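Local structure of Polyphosphate:AMP phosphotransferase (Pseudomonas aeruginosa PAO1, 3CZP) at residues W94-K100 and R342-W348. The protein transfers phosphate from inorganic polyphosphate to AMP to make ADP, and less efficiently to GMP to make GDP, with magnesium as cofactor. Sequence-based numbering, arbitrary orientation.
Sequences WRRLPPK and RAQPYLW. With ACT (acetate ion), chain F.
The Gln-344 amide reaches across to Leu-97 O and the Pro-99 ring. CB starts out away from the facing segment, with CG anti to the carbonyl carbon (chi1 -64°). CG lies over the centre of one face of the Trp-348 indole, 3.5 Å above its plane, and a bend at chi2 (-80°) turns the amide back toward 94-100. There OE1 meets Leu-97 CB and accepts a hydrogen bond from a water that also donates to Pro-98 O. NE2 donates to Leu-97 O at 3.2 Å, coming from above the carbonyl plane, 57° out of it, and packs against the Pro-99 ring. A second water lies within hydrogen-bonding distance of Leu-97 O and Arg-95 O and accepts from Trp-348 NE1. Trp-348 NE1 also lies 3.0 Å from Trp-94 O.

The two segments belong to the two fused PPK2 domains, both of the P-loop NTPase clan, and join helix 91-96 and the chain that follows it in the first to the loop between helices 339-342 and 348-351 in the second. Trp-94 CZ3 touches Pro-345 CG at 3.8 Å and its CH2 touches Leu-347 CB at 3.7 Å; beyond the pair, Trp-351 stacks on the Trp-94 ring and Gln-90 binds its NE1. Leu-97 CD1 reaches the same Pro-345 CG, and Leu-142 of helix 125-144 touches both residues.

Farther along, Lys-100 N donates to Ala-343 O at 3.0 Å. The extended Lys-100 chain passes alongside the Ala-343 backbone, bringing NZ to Arg-342 O at 3.1 Å, while Pro-99 CB packs on Ala-343 CB. At the other end, Arg-96 NH1 and NH2 both donate to one oxygen of an acetate ion, probably from the crystallisation liquor, and Arg-95 forms salt bridges with Glu-84 and with Glu-83 of the second subunit.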
loop_
_atom_site.group_PDB
_atom_site.type_symbol
_atom_site.label_atom_id
_atom_site.label_comp_id
_atom_site.label_asym_id
_atom_site.label_seq_id
_atom_site.Cartn_x
_atom_site.Cartn_y
_atom_site.Cartn_z
ATOM N N TRP A 94 -2.828 10.958 -3.173
ATOM C CA TRP A 94 -3.626 10.151 -2.183
ATOM C C TRP A 94 -2.780 9.043 -1.564
ATOM O O TRP A 94 -2.840 8.778 -0.348
ATOM C CB TRP A 94 -4.856 9.498 -2.860
ATOM C CG TRP A 94 -6.026 10.436 -3.165
ATOM C CD1 TRP A 94 -6.265 11.088 -4.324
ATOM C CD2 TRP A 94 -7.066 10.820 -2.263
ATOM N NE1 TRP A 94 -7.407 11.869 -4.200
ATOM C CE2 TRP A 94 -7.898 11.733 -2.933
ATOM C CE3 TRP A 94 -7.342 10.516 -0.942
ATOM C CZ2 TRP A 94 -9.047 12.291 -2.342
ATOM C CZ3 TRP A 94 -8.498 11.081 -0.357
ATOM C CH2 TRP A 94 -9.318 11.948 -1.066
ATOM N N ARG A 95 -1.943 8.428 -2.393
ATOM C CA ARG A 95 -1.096 7.344 -1.994
ATOM C C ARG A 95 -0.137 7.749 -0.865
ATOM O O ARG A 95 0.219 6.904 0.003
ATOM C CB ARG A 95 -0.337 6.755 -3.206
ATOM C CG ARG A 95 0.719 5.795 -2.802
ATOM C CD ARG A 95 1.036 4.691 -3.702
ATOM N NE ARG A 95 2.013 5.059 -4.687
ATOM C CZ ARG A 95 2.681 4.187 -5.425
ATOM N NH1 ARG A 95 2.554 2.883 -5.259
ATOM N NH2 ARG A 95 3.532 4.633 -6.312
ATOM N N ARG A 96 0.285 9.018 -0.845
ATOM C CA ARG A 96 1.273 9.495 0.156
ATOM C C ARG A 96 0.715 10.347 1.261
ATOM O O ARG A 96 1.484 10.896 2.067
ATOM C CB ARG A 96 2.411 10.303 -0.493
ATOM C CG ARG A 96 3.160 9.637 -1.621
ATOM C CD ARG A 96 3.627 8.279 -1.248
ATOM N NE ARG A 96 4.290 7.667 -2.415
ATOM C CZ ARG A 96 4.692 6.381 -2.515
ATOM N NH1 ARG A 96 4.489 5.498 -1.519
ATOM N NH2 ARG A 96 5.341 5.977 -3.629
ATOM N N LEU A 97 -0.602 10.398 1.409
ATOM C CA LEU A 97 -1.142 11.170 2.508
ATOM C C LEU A 97 -0.652 10.568 3.834
ATOM O O LEU A 97 -0.597 9.343 3.958
ATOM C CB LEU A 97 -2.647 11.305 2.410
ATOM C CG LEU A 97 -3.194 12.034 1.193
ATOM C CD1 LEU A 97 -4.701 11.992 1.268
ATOM C CD2 LEU A 97 -2.753 13.528 1.031
ATOM N N PRO A 98 -0.274 11.428 4.841
ATOM C CA PRO A 98 0.164 10.864 6.116
ATOM C C PRO A 98 -1.041 10.517 6.947
ATOM O O PRO A 98 -2.026 11.205 6.885
ATOM C CB PRO A 98 0.899 12.023 6.780
ATOM C CG PRO A 98 0.288 13.246 6.135
ATOM C CD PRO A 98 -0.318 12.900 4.877
ATOM N N PRO A 99 -0.976 9.431 7.710
ATOM C CA PRO A 99 -2.059 9.019 8.580
ATOM C C PRO A 99 -2.274 9.975 9.772
ATOM O O PRO A 99 -1.388 10.760 10.161
ATOM C CB PRO A 99 -1.615 7.631 9.056
ATOM C CG PRO A 99 -0.126 7.544 8.739
ATOM C CD PRO A 99 0.204 8.554 7.734
ATOM N N LYS A 100 -3.408 9.872 10.398
ATOM C CA LYS A 100 -3.636 10.580 11.627
ATOM C C LYS A 100 -2.503 10.422 12.594
ATOM O O LYS A 100 -1.957 9.295 12.755
ATOM C CB LYS A 100 -4.939 10.076 12.260
ATOM C CG LYS A 100 -6.142 10.399 11.429
ATOM C CD LYS A 100 -7.394 9.761 12.039
ATOM C CE LYS A 100 -8.612 9.945 11.154
ATOM N NZ LYS A 100 -9.779 9.297 11.783
ATOM N N ARG A 342 -9.138 3.704 8.235
ATOM C CA ARG A 342 -9.725 4.617 9.191
ATOM C C ARG A 342 -8.774 5.812 9.566
ATOM O O ARG A 342 -9.236 6.886 9.955
ATOM C CB ARG A 342 -10.139 3.833 10.416
ATOM C CG ARG A 342 -11.419 2.992 10.222
ATOM C CD ARG A 342 -11.987 2.485 11.583
ATOM N NE ARG A 342 -10.929 1.890 12.438
ATOM C CZ ARG A 342 -10.613 0.583 12.531
ATOM N NH1 ARG A 342 -11.272 -0.378 11.869
ATOM N NH2 ARG A 342 -9.621 0.206 13.340
ATOM N N ALA A 343 -7.461 5.610 9.431
ATOM C CA ALA A 343 -6.429 6.628 9.715
ATOM C C ALA A 343 -6.332 7.634 8.579
ATOM O O ALA A 343 -5.514 8.549 8.637
ATOM C CB ALA A 343 -5.092 5.958 9.917
ATOM N N GLN A 344 -7.176 7.493 7.544
ATOM C CA GLN A 344 -7.058 8.334 6.313
ATOM C C GLN A 344 -8.433 8.936 5.970
ATOM O O GLN A 344 -9.453 8.512 6.502
ATOM C CB GLN A 344 -6.584 7.460 5.199
ATOM C CG GLN A 344 -5.237 6.911 5.407
ATOM C CD GLN A 344 -4.139 7.935 5.067
ATOM O OE1 GLN A 344 -4.434 8.991 4.518
ATOM N NE2 GLN A 344 -2.926 7.643 5.424
ATOM N N PRO A 345 -8.477 9.971 5.121
ATOM C CA PRO A 345 -9.762 10.505 4.716
ATOM C C PRO A 345 -10.577 9.487 3.899
ATOM O O PRO A 345 -10.017 8.621 3.234
ATOM C CB PRO A 345 -9.390 11.666 3.805
ATOM C CG PRO A 345 -8.070 11.413 3.431
ATOM C CD PRO A 345 -7.389 10.734 4.512
ATOM N N TYR A 346 -11.883 9.612 3.988
ATOM C CA TYR A 346 -12.832 8.659 3.400
ATOM C C TYR A 346 -12.466 8.078 2.014
ATOM O O TYR A 346 -12.428 6.851 1.864
ATOM C CB TYR A 346 -14.223 9.294 3.331
ATOM C CG TYR A 346 -15.293 8.375 2.794
ATOM C CD1 TYR A 346 -15.687 7.226 3.512
ATOM C CD2 TYR A 346 -15.931 8.642 1.605
ATOM C CE1 TYR A 346 -16.684 6.340 3.004
ATOM C CE2 TYR A 346 -16.936 7.787 1.123
ATOM C CZ TYR A 346 -17.308 6.655 1.829
ATOM O OH TYR A 346 -18.296 5.818 1.310
ATOM N N LEU A 347 -12.179 8.914 1.013
ATOM C CA LEU A 347 -11.970 8.368 -0.373
ATOM C C LEU A 347 -10.666 7.654 -0.563
ATOM O O LEU A 347 -10.473 7.009 -1.578
ATOM C CB LEU A 347 -12.101 9.471 -1.430
ATOM C CG LEU A 347 -13.555 9.979 -1.551
ATOM C CD1 LEU A 347 -13.665 11.231 -2.394
ATOM C CD2 LEU A 347 -14.544 8.771 -1.991
ATOM N N TRP A 348 -9.715 7.830 0.354
ATOM C CA TRP A 348 -8.433 7.126 0.299
ATOM C C TRP A 348 -8.572 5.617 0.058
ATOM O O TRP A 348 -7.832 5.028 -0.756
ATOM C CB TRP A 348 -7.643 7.430 1.596
ATOM C CG TRP A 348 -6.246 6.904 1.637
ATOM C CD1 TRP A 348 -5.085 7.556 1.310
ATOM C CD2 TRP A 348 -5.851 5.631 2.145
ATOM N NE1 TRP A 348 -4.000 6.747 1.503
ATOM C CE2 TRP A 348 -4.437 5.561 2.045
ATOM C CE3 TRP A 348 -6.547 4.540 2.675
ATOM C CZ2 TRP A 348 -3.715 4.433 2.450
ATOM C CZ3 TRP A 348 -5.812 3.430 3.119
ATOM C CH2 TRP A 348 -4.417 3.388 2.985
HETATM C C ACT F . 5.881 1.941 -3.135
HETATM O O ACT F . 6.103 3.072 -2.692
HETATM O OXT ACT F . 6.532 1.666 -4.152
HETATM C CH3 ACT F . 4.909 0.999 -2.503
HETATM O O HOH W 1 -1.105 7.144 2.358
HETATM O O HOH W 2 -4.377 11.494 5.834
#